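Protein kinase A regulatory subunit, putative (Trypanosoma cruzi, PDB 6FTF) binds nucleoside analogues such as 7-cyano-7-deazainosine in two cyclic nucleotide-binding domains and probably restrains the catalytic subunit of a cAMP-independent protein kinase A. Local coordinates at residues H42-N50 and L175-S183; K82-I93 and L102-E111. All coordinates share one frame; numbering follows the deposited sequence. Where two conformers were deposited one is given.

Contact 1: residues H42-N50 and L175-S183; sequences HNVLFSFLN and LQLADALSS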
# COMPACT_ATOMS: atom_id res chain seq x y z
N HIS A 42 -2.89 -5.74 -4.84
CA HIS A 42 -3.23 -4.43 -4.30
C HIS A 42 -3.30 -4.41 -2.78
O HIS A 42 -3.55 -3.35 -2.20
CB HIS A 42 -4.55 -3.94 -4.90
CG HIS A 42 -4.44 -3.62 -6.35
ND1 HIS A 42 -4.48 -4.60 -7.33
CD2 HIS A 42 -4.23 -2.45 -6.99
CE1 HIS A 42 -4.33 -4.03 -8.51
NE2 HIS A 42 -4.18 -2.73 -8.34
N ASN A 43 -3.06 -5.53 -2.12
CA ASN A 43 -3.10 -5.61 -0.67
C ASN A 43 -1.68 -5.61 -0.12
O ASN A 43 -0.84 -6.41 -0.55
CB ASN A 43 -3.85 -6.87 -0.23
CG ASN A 43 -3.99 -6.95 1.27
OD1 ASN A 43 -3.01 -7.16 1.98
ND2 ASN A 43 -5.20 -6.79 1.77
N VAL A 44 -1.42 -4.74 0.84
CA VAL A 44 -0.06 -4.49 1.29
C VAL A 44 0.63 -5.71 1.90
O VAL A 44 1.86 -5.73 1.97
CB VAL A 44 0.02 -3.32 2.28
CG1 VAL A 44 -0.57 -2.07 1.68
CG2 VAL A 44 -0.62 -3.68 3.62
N LEU A 45 -0.11 -6.72 2.37
CA LEU A 45 0.53 -7.88 2.98
C LEU A 45 1.33 -8.70 1.98
O LEU A 45 2.15 -9.51 2.40
CB LEU A 45 -0.52 -8.79 3.61
CG LEU A 45 -1.28 -8.20 4.79
CD1 LEU A 45 -2.46 -9.07 5.17
CD2 LEU A 45 -0.36 -8.01 5.99
N PHE A 46 1.10 -8.50 0.69
CA PHE A 46 1.75 -9.28 -0.36
C PHE A 46 2.69 -8.44 -1.21
O PHE A 46 3.13 -8.90 -2.27
CB PHE A 46 0.68 -9.96 -1.22
CG PHE A 46 -0.36 -10.69 -0.41
CD1 PHE A 46 -0.18 -11.99 -0.01
CD2 PHE A 46 -1.49 -10.03 -0.00
CE1 PHE A 46 -1.13 -12.63 0.76
CE2 PHE A 46 -2.45 -10.66 0.77
CZ PHE A 46 -2.26 -11.95 1.15
N SER A 47 3.05 -7.25 -0.74
CA SER A 47 3.70 -6.24 -1.55
C SER A 47 4.98 -6.72 -2.21
O SER A 47 5.29 -6.29 -3.33
CB SER A 47 4.06 -5.01 -0.71
OG SER A 47 2.90 -4.37 -0.23
N PHE A 48 5.79 -7.52 -1.52
CA PHE A 48 7.11 -7.88 -2.02
C PHE A 48 7.20 -9.32 -2.51
O PHE A 48 8.30 -9.82 -2.73
CB PHE A 48 8.19 -7.45 -1.01
CG PHE A 48 8.22 -5.95 -0.82
CD1 PHE A 48 8.82 -5.14 -1.78
CD2 PHE A 48 7.54 -5.34 0.23
CE1 PHE A 48 8.77 -3.77 -1.68
CE2 PHE A 48 7.49 -3.97 0.34
CZ PHE A 48 8.11 -3.17 -0.61
N LEU A 49 6.07 -9.96 -2.75
CA LEU A 49 6.06 -11.26 -3.42
C LEU A 49 6.14 -11.08 -4.93
O LEU A 49 5.50 -10.20 -5.50
CB LEU A 49 4.78 -12.01 -3.09
CG LEU A 49 4.60 -12.44 -1.63
CD1 LEU A 49 3.39 -13.36 -1.53
CD2 LEU A 49 5.83 -13.10 -1.06
N ASN A 50 6.88 -11.96 -5.57
CA ASN A 50 6.95 -11.95 -7.03
C ASN A 50 5.73 -12.65 -7.63
O ASN A 50 4.89 -13.23 -6.93
CB ASN A 50 8.27 -12.55 -7.52
CG ASN A 50 8.45 -14.02 -7.15
OD1 ASN A 50 7.50 -14.80 -7.14
ND2 ASN A 50 9.69 -14.41 -6.90
N LEU A 175 1.49 1.36 10.11
CA LEU A 175 2.14 0.07 9.86
C LEU A 175 1.67 -0.54 8.55
O LEU A 175 2.47 -1.20 7.87
CB LEU A 175 1.86 -0.87 11.02
CG LEU A 175 2.57 -0.43 12.31
CD1 LEU A 175 1.94 -1.12 13.49
CD2 LEU A 175 4.07 -0.69 12.25
N GLN A 176 0.41 -0.31 8.17
CA GLN A 176 -0.09 -0.75 6.87
C GLN A 176 0.66 -0.07 5.73
O GLN A 176 0.97 -0.70 4.71
CB GLN A 176 -1.59 -0.47 6.81
CG GLN A 176 -2.33 -0.70 5.53
CD GLN A 176 -3.81 -0.59 5.77
OE1 GLN A 176 -4.37 0.52 5.87
NE2 GLN A 176 -4.44 -1.71 5.93
N LEU A 177 1.00 1.21 5.89
CA LEU A 177 1.86 1.88 4.92
C LEU A 177 3.25 1.25 4.92
O LEU A 177 3.83 0.97 3.86
CB LEU A 177 1.90 3.37 5.24
CG LEU A 177 2.90 4.19 4.44
CD1 LEU A 177 2.65 4.13 2.95
CD2 LEU A 177 2.88 5.61 4.93
N ALA A 178 3.82 1.03 6.11
CA ALA A 178 5.16 0.45 6.20
C ALA A 178 5.25 -0.88 5.45
O ALA A 178 6.30 -1.20 4.86
CB ALA A 178 5.57 0.25 7.65
N ASP A 179 4.18 -1.68 5.50
CA ASP A 179 4.16 -2.98 4.83
C ASP A 179 4.46 -2.87 3.34
O ASP A 179 4.91 -3.84 2.73
CB ASP A 179 2.76 -3.62 4.97
CG ASP A 179 2.49 -4.22 6.34
OD1 ASP A 179 3.43 -4.73 6.99
OD2 ASP A 179 1.30 -4.21 6.75
N ALA A 180 4.17 -1.73 2.73
CA ALA A 180 4.30 -1.52 1.29
C ALA A 180 5.52 -0.69 0.91
O ALA A 180 5.70 -0.40 -0.28
CB ALA A 180 3.02 -0.87 0.74
N LEU A 181 6.37 -0.31 1.86
CA LEU A 181 7.50 0.57 1.57
C LEU A 181 8.79 -0.21 1.38
O LEU A 181 9.04 -1.23 2.03
CB LEU A 181 7.72 1.58 2.70
CG LEU A 181 6.62 2.61 2.90
CD1 LEU A 181 6.93 3.45 4.13
CD2 LEU A 181 6.45 3.49 1.70
N SER A 182 9.62 0.31 0.49
CA SER A 182 11.02 -0.08 0.37
C SER A 182 11.84 1.19 0.33
O SER A 182 11.30 2.29 0.30
CB SER A 182 11.27 -0.96 -0.86
OG SER A 182 11.01 -0.25 -2.05
N SER A 183 13.15 1.05 0.40
CA SER A 183 14.03 2.21 0.45
C SER A 183 14.84 2.33 -0.84
O SER A 183 15.21 1.33 -1.45
CB SER A 183 14.97 2.14 1.65
OG SER A 183 14.23 2.19 2.86
O HOH W 1 4.33 -6.48 3.00

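Contact 2: residues K82-I93 and L102-E111; sequences KLYIIQSGHADI and LKTEGTAVGE. With 7CI (7-cyano-7-deazainosine), chain F.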
# COMPACT_ATOMS: atom_id res chain seq x y z
N LYS A 82 -6.52 -18.04 10.39
CA LYS A 82 -6.70 -17.91 8.96
C LYS A 82 -6.64 -16.44 8.58
O LYS A 82 -6.96 -15.57 9.39
CB LYS A 82 -8.05 -18.49 8.54
CG LYS A 82 -8.12 -20.00 8.70
CD LYS A 82 -9.52 -20.54 8.44
CE LYS A 82 -10.43 -20.37 9.64
NZ LYS A 82 -10.12 -21.38 10.69
N LEU A 83 -6.22 -16.18 7.34
CA LEU A 83 -6.18 -14.84 6.77
C LEU A 83 -7.29 -14.73 5.74
O LEU A 83 -7.39 -15.56 4.84
CB LEU A 83 -4.84 -14.61 6.09
CG LEU A 83 -4.63 -13.24 5.45
CD1 LEU A 83 -4.56 -12.15 6.48
CD2 LEU A 83 -3.35 -13.27 4.61
N TYR A 84 -8.13 -13.71 5.86
CA TYR A 84 -9.25 -13.49 4.95
C TYR A 84 -8.96 -12.24 4.14
O TYR A 84 -8.68 -11.19 4.72
CB TYR A 84 -10.54 -13.25 5.73
CG TYR A 84 -11.00 -14.42 6.52
CD1 TYR A 84 -10.42 -14.74 7.73
CD2 TYR A 84 -12.00 -15.26 6.03
CE1 TYR A 84 -10.86 -15.86 8.45
CE2 TYR A 84 -12.43 -16.35 6.72
CZ TYR A 84 -11.85 -16.66 7.91
OH TYR A 84 -12.30 -17.78 8.58
N ILE A 85 -9.02 -12.34 2.82
CA ILE A 85 -8.92 -11.19 1.92
C ILE A 85 -10.31 -10.98 1.34
O ILE A 85 -10.91 -11.90 0.75
CB ILE A 85 -7.87 -11.39 0.82
CG1 ILE A 85 -6.51 -11.79 1.41
CG2 ILE A 85 -7.74 -10.10 -0.01
CD1 ILE A 85 -5.92 -10.80 2.40
N ILE A 86 -10.87 -9.80 1.53
CA ILE A 86 -12.25 -9.53 1.16
C ILE A 86 -12.37 -9.26 -0.33
O ILE A 86 -11.76 -8.33 -0.86
CB ILE A 86 -12.79 -8.34 1.98
CG1 ILE A 86 -12.76 -8.66 3.47
CG2 ILE A 86 -14.18 -7.98 1.52
CD1 ILE A 86 -13.01 -7.46 4.35
N GLN A 87 -13.19 -10.06 -1.01
CA GLN A 87 -13.56 -9.79 -2.40
C GLN A 87 -14.62 -8.70 -2.48
O GLN A 87 -14.49 -7.74 -3.25
CB GLN A 87 -14.07 -11.07 -3.06
CG GLN A 87 -14.63 -10.85 -4.46
CD GLN A 87 -15.14 -12.14 -5.06
OE1 GLN A 87 -14.45 -13.17 -5.06
NE2 GLN A 87 -16.36 -12.11 -5.57
N SER A 88 -15.67 -8.81 -1.66
CA SER A 88 -16.71 -7.80 -1.63
C SER A 88 -17.40 -7.88 -0.28
O SER A 88 -17.40 -8.93 0.38
CB SER A 88 -17.70 -7.98 -2.78
OG SER A 88 -18.27 -9.27 -2.78
N GLY A 89 -17.97 -6.76 0.12
CA GLY A 89 -18.59 -6.64 1.43
C GLY A 89 -17.71 -5.87 2.39
O GLY A 89 -16.53 -5.61 2.14
N HIS A 90 -18.30 -5.50 3.52
CA HIS A 90 -17.62 -4.74 4.55
C HIS A 90 -17.81 -5.40 5.90
O HIS A 90 -18.81 -6.09 6.15
CB HIS A 90 -18.16 -3.31 4.69
CG HIS A 90 -18.05 -2.47 3.46
ND1 HIS A 90 -18.65 -1.24 3.36
CD2 HIS A 90 -17.38 -2.66 2.30
CE1 HIS A 90 -18.37 -0.71 2.19
NE2 HIS A 90 -17.60 -1.55 1.52
N ALA A 91 -16.87 -5.15 6.81
CA ALA A 91 -16.98 -5.65 8.16
C ALA A 91 -16.47 -4.62 9.15
O ALA A 91 -15.48 -3.92 8.90
CB ALA A 91 -16.20 -6.95 8.35
N ASP A 92 -17.12 -4.59 10.31
CA ASP A 92 -16.68 -3.75 11.41
C ASP A 92 -15.65 -4.49 12.25
O ASP A 92 -15.78 -5.67 12.54
CB ASP A 92 -17.86 -3.40 12.33
CG ASP A 92 -18.90 -2.52 11.66
OD1 ASP A 92 -18.53 -1.56 10.95
OD2 ASP A 92 -20.10 -2.80 11.84
N ILE A 93 -14.64 -3.74 12.69
CA ILE A 93 -13.70 -4.18 13.72
C ILE A 93 -14.20 -3.63 15.04
O ILE A 93 -14.33 -2.41 15.20
CB ILE A 93 -12.28 -3.67 13.42
CG1 ILE A 93 -11.84 -4.07 12.00
CG2 ILE A 93 -11.29 -4.17 14.47
CD1 ILE A 93 -11.90 -5.56 11.74
N LEU A 102 -13.36 0.15 9.84
CA LEU A 102 -14.22 -0.48 8.84
C LEU A 102 -13.34 -1.11 7.77
O LEU A 102 -12.59 -0.40 7.08
CB LEU A 102 -15.16 0.54 8.20
CG LEU A 102 -16.10 -0.03 7.13
CD1 LEU A 102 -17.18 -0.87 7.76
CD2 LEU A 102 -16.71 1.08 6.28
N LYS A 103 -13.44 -2.42 7.61
CA LYS A 103 -12.74 -3.16 6.56
C LYS A 103 -13.62 -3.26 5.32
O LYS A 103 -14.79 -3.66 5.41
CB LYS A 103 -12.39 -4.57 7.05
CG LYS A 103 -11.26 -4.62 8.09
CD LYS A 103 -9.87 -4.51 7.46
CE LYS A 103 -8.76 -4.50 8.49
NZ LYS A 103 -7.44 -4.59 7.83
N THR A 104 -13.06 -2.89 4.18
CA THR A 104 -13.81 -2.83 2.93
C THR A 104 -13.15 -3.75 1.89
O THR A 104 -12.22 -4.49 2.18
CB THR A 104 -13.91 -1.38 2.46
OG1 THR A 104 -12.59 -0.87 2.25
CG2 THR A 104 -14.62 -0.51 3.50
N GLU A 105 -13.66 -3.70 0.68
CA GLU A 105 -13.21 -4.65 -0.32
C GLU A 105 -11.71 -4.52 -0.54
O GLU A 105 -11.14 -3.42 -0.60
CB GLU A 105 -13.97 -4.45 -1.64
CG GLU A 105 -13.95 -3.05 -2.19
CD GLU A 105 -15.05 -2.12 -1.64
OE1 GLU A 105 -15.19 -1.02 -2.22
OE2 GLU A 105 -15.75 -2.46 -0.66
N GLY A 106 -11.06 -5.67 -0.69
CA GLY A 106 -9.64 -5.75 -0.94
C GLY A 106 -8.78 -5.81 0.30
O GLY A 106 -7.58 -6.10 0.18
N THR A 107 -9.34 -5.52 1.45
CA THR A 107 -8.59 -5.52 2.70
C THR A 107 -8.57 -6.90 3.32
O THR A 107 -9.32 -7.81 2.93
CB THR A 107 -9.14 -4.49 3.69
OG1 THR A 107 -10.42 -4.88 4.19
CG2 THR A 107 -9.21 -3.11 3.06
N ALA A 108 -7.70 -7.06 4.30
CA ALA A 108 -7.47 -8.31 5.00
C ALA A 108 -7.92 -8.24 6.44
O ALA A 108 -7.83 -7.19 7.09
CB ALA A 108 -5.97 -8.62 5.02
N VAL A 109 -8.37 -9.38 6.97
CA VAL A 109 -8.53 -9.56 8.41
C VAL A 109 -7.86 -10.86 8.83
O VAL A 109 -7.84 -11.85 8.09
CB VAL A 109 -10.00 -9.52 8.90
CG1 VAL A 109 -10.57 -8.12 8.74
CG2 VAL A 109 -10.85 -10.57 8.19
N GLY A 110 -7.32 -10.85 10.05
CA GLY A 110 -6.62 -11.99 10.61
C GLY A 110 -5.11 -11.86 10.58
O GLY A 110 -4.41 -12.73 11.12
N GLU A 111 -4.60 -10.80 9.96
CA GLU A 111 -3.16 -10.68 9.81
C GLU A 111 -2.46 -10.34 11.12
O GLU A 111 -1.31 -10.72 11.31
CB GLU A 111 -2.83 -9.65 8.72
CG GLU A 111 -2.78 -8.19 9.15
CD GLU A 111 -4.09 -7.59 9.60
OE1 GLU A 111 -4.01 -6.52 10.27
OE2 GLU A 111 -5.17 -8.15 9.30
C1 7CI F . -8.30 -6.21 12.46
N1 7CI F . -7.90 -5.18 13.48
O1 7CI F . -9.15 -7.15 13.09
C2 7CI F . -7.80 -3.88 13.21
N2 7CI F . -7.96 -3.20 12.05
O2 7CI F . -7.35 -7.31 10.64
C3 7CI F . -7.76 -1.87 12.06
N3 7CI F . -7.41 -1.20 13.24
O3 7CI F . -6.43 -9.20 12.21
C4 7CI F . -7.24 -1.87 14.42
N4 7CI F . -6.79 -3.98 17.99
C5 7CI F . -7.43 -3.25 14.45
O5 7CI F . -6.92 -1.19 15.43
C6 7CI F . -7.36 -4.27 15.48
C7 7CI F . -7.69 -5.45 14.79
C8 7CI F . -7.05 -4.11 16.85
C9 7CI F . -7.16 -6.96 11.95
C10 7CI F . -7.11 -8.10 12.83
C11 7CI F . -8.58 -8.44 13.01
C12 7CI F . -8.89 -9.28 14.32
O4 7CI F . -8.25 -8.69 15.43
O HOH W 2 -5.77 -15.04 11.88
O HOH W 3 -17.73 -4.30 -1.30
O HOH W 4 -17.00 0.34 -0.68

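Contact 1: residues H42-N50 and L175-S183
Val-44 lays its side chain at about a right angle across that of Asp-179, with Val-44 CG2 3.6 Å from Asp-179 CB. A chi1 of -56° places CG2 between the backbone N and the carbonyl carbon, where it also meets the helix backbone, 3.5 Å from Gln-176 O. The other branch of Val-44, CG1, rests 3.9 Å from Ala-180 CB. The direct contacts are thus van der Waals, and a water makes the polar link, donating to Val-44 O at 2.8 Å and to Asp-179 O at 2.7 Å. Val-44 O also accepts from Ser-47 OG at 2.8 Å, the hydroxyl lying 31° from the carbonyl plane; this bond holds OG against CA and CB of Ala-180. Asp-179 O lies near the plane of the Phe-48 ring at its edge, 3.5 Å from CE2, while CE1 reaches CB of Ser-182. Asp-179 carries its charge to Arg-153 of helix 149-160 in a salt bridge, while its CB and OD2 both lie against Val-44 CG2. The loop joining helices 30-42 and 51-60 is thereby pressed onto the passage from helix 171-178 to strand 181-186, an edge strand of the second nucleotide-binding domain. Helix 264-268 adds Met-266 and Cys-267 against Val-44, and Arg-152 of helix 149-160 touches Phe-48.

Contact 2: residues K82-I93 and L102-E111
Glu-105 OE2 is gripped twice: by His-90 NE2 in a weak bond of 3.0 Å, bent to 134° at the hydrogen, and by a water donating at 2.8 Å that itself accepts from Gly-89 N. The bend at chi2 of Glu-105 brings its carboxylate alongside the imidazole, the two planes only 16° apart, and OE2 approaches the ring edge. One ring face is covered by Thr-104, whose CG2 sits 3.7 Å from the centroid of the His-90 ring and 12° off its normal, a CH-pi contact. Two antiparallel ladders flank this corner, Tyr-84 with Val-109 and Ala-91 with Lys-103; their registers differ by one. Between them the type II turn 104-107 docks through Gly-106 N to Ile-86 O, 2.8 Å. Lys-103 NZ donates to Ala-108 O at 2.7 Å and also bonds Tyr-172 OH, the hydroxyl that Glu-111 OE1 shares. At the far end Gly-110 N reaches O3 of 7-cyano-7-deazainosine at 2.9 Å, and the ligand's O2 donates to Glu-111 OE2 at 2.7 Å, a ribose grip consistent with the phosphate-binding cassette of this family. Ile-93 CD1 packs on the ribose and on CG of Lys-103. Strand 82-86 continues its sheet through strand 130-137, strand 91-95 pairs with strand 123-126, and helix 111-116 starts directly after Gly-110, its N-cap position.

How the contacts relate
Contact 1 is small and mostly buried near the centre of the chain, whereas contact 2 buries more than twice the area in a partly exposed beta barrel. Contact 1 brings together a loop and a helix-to-strand junction 125 residues apart, by shape and one bridging water; contact 2 joins chain neighbours by ladders of backbone bonds and forms part of a nucleoside site. Contact 2 is nested in the loop closed by contact 1, and the two meet: Asn-43 ND2 probably donates to Gly-106 O at 2.9 Å, while Leu-45 CD1 packs on CB of Ala-108 and of Glu-111. The loop 42-50 therefore touches both the first ligand pocket's wall and the entry to the second domain.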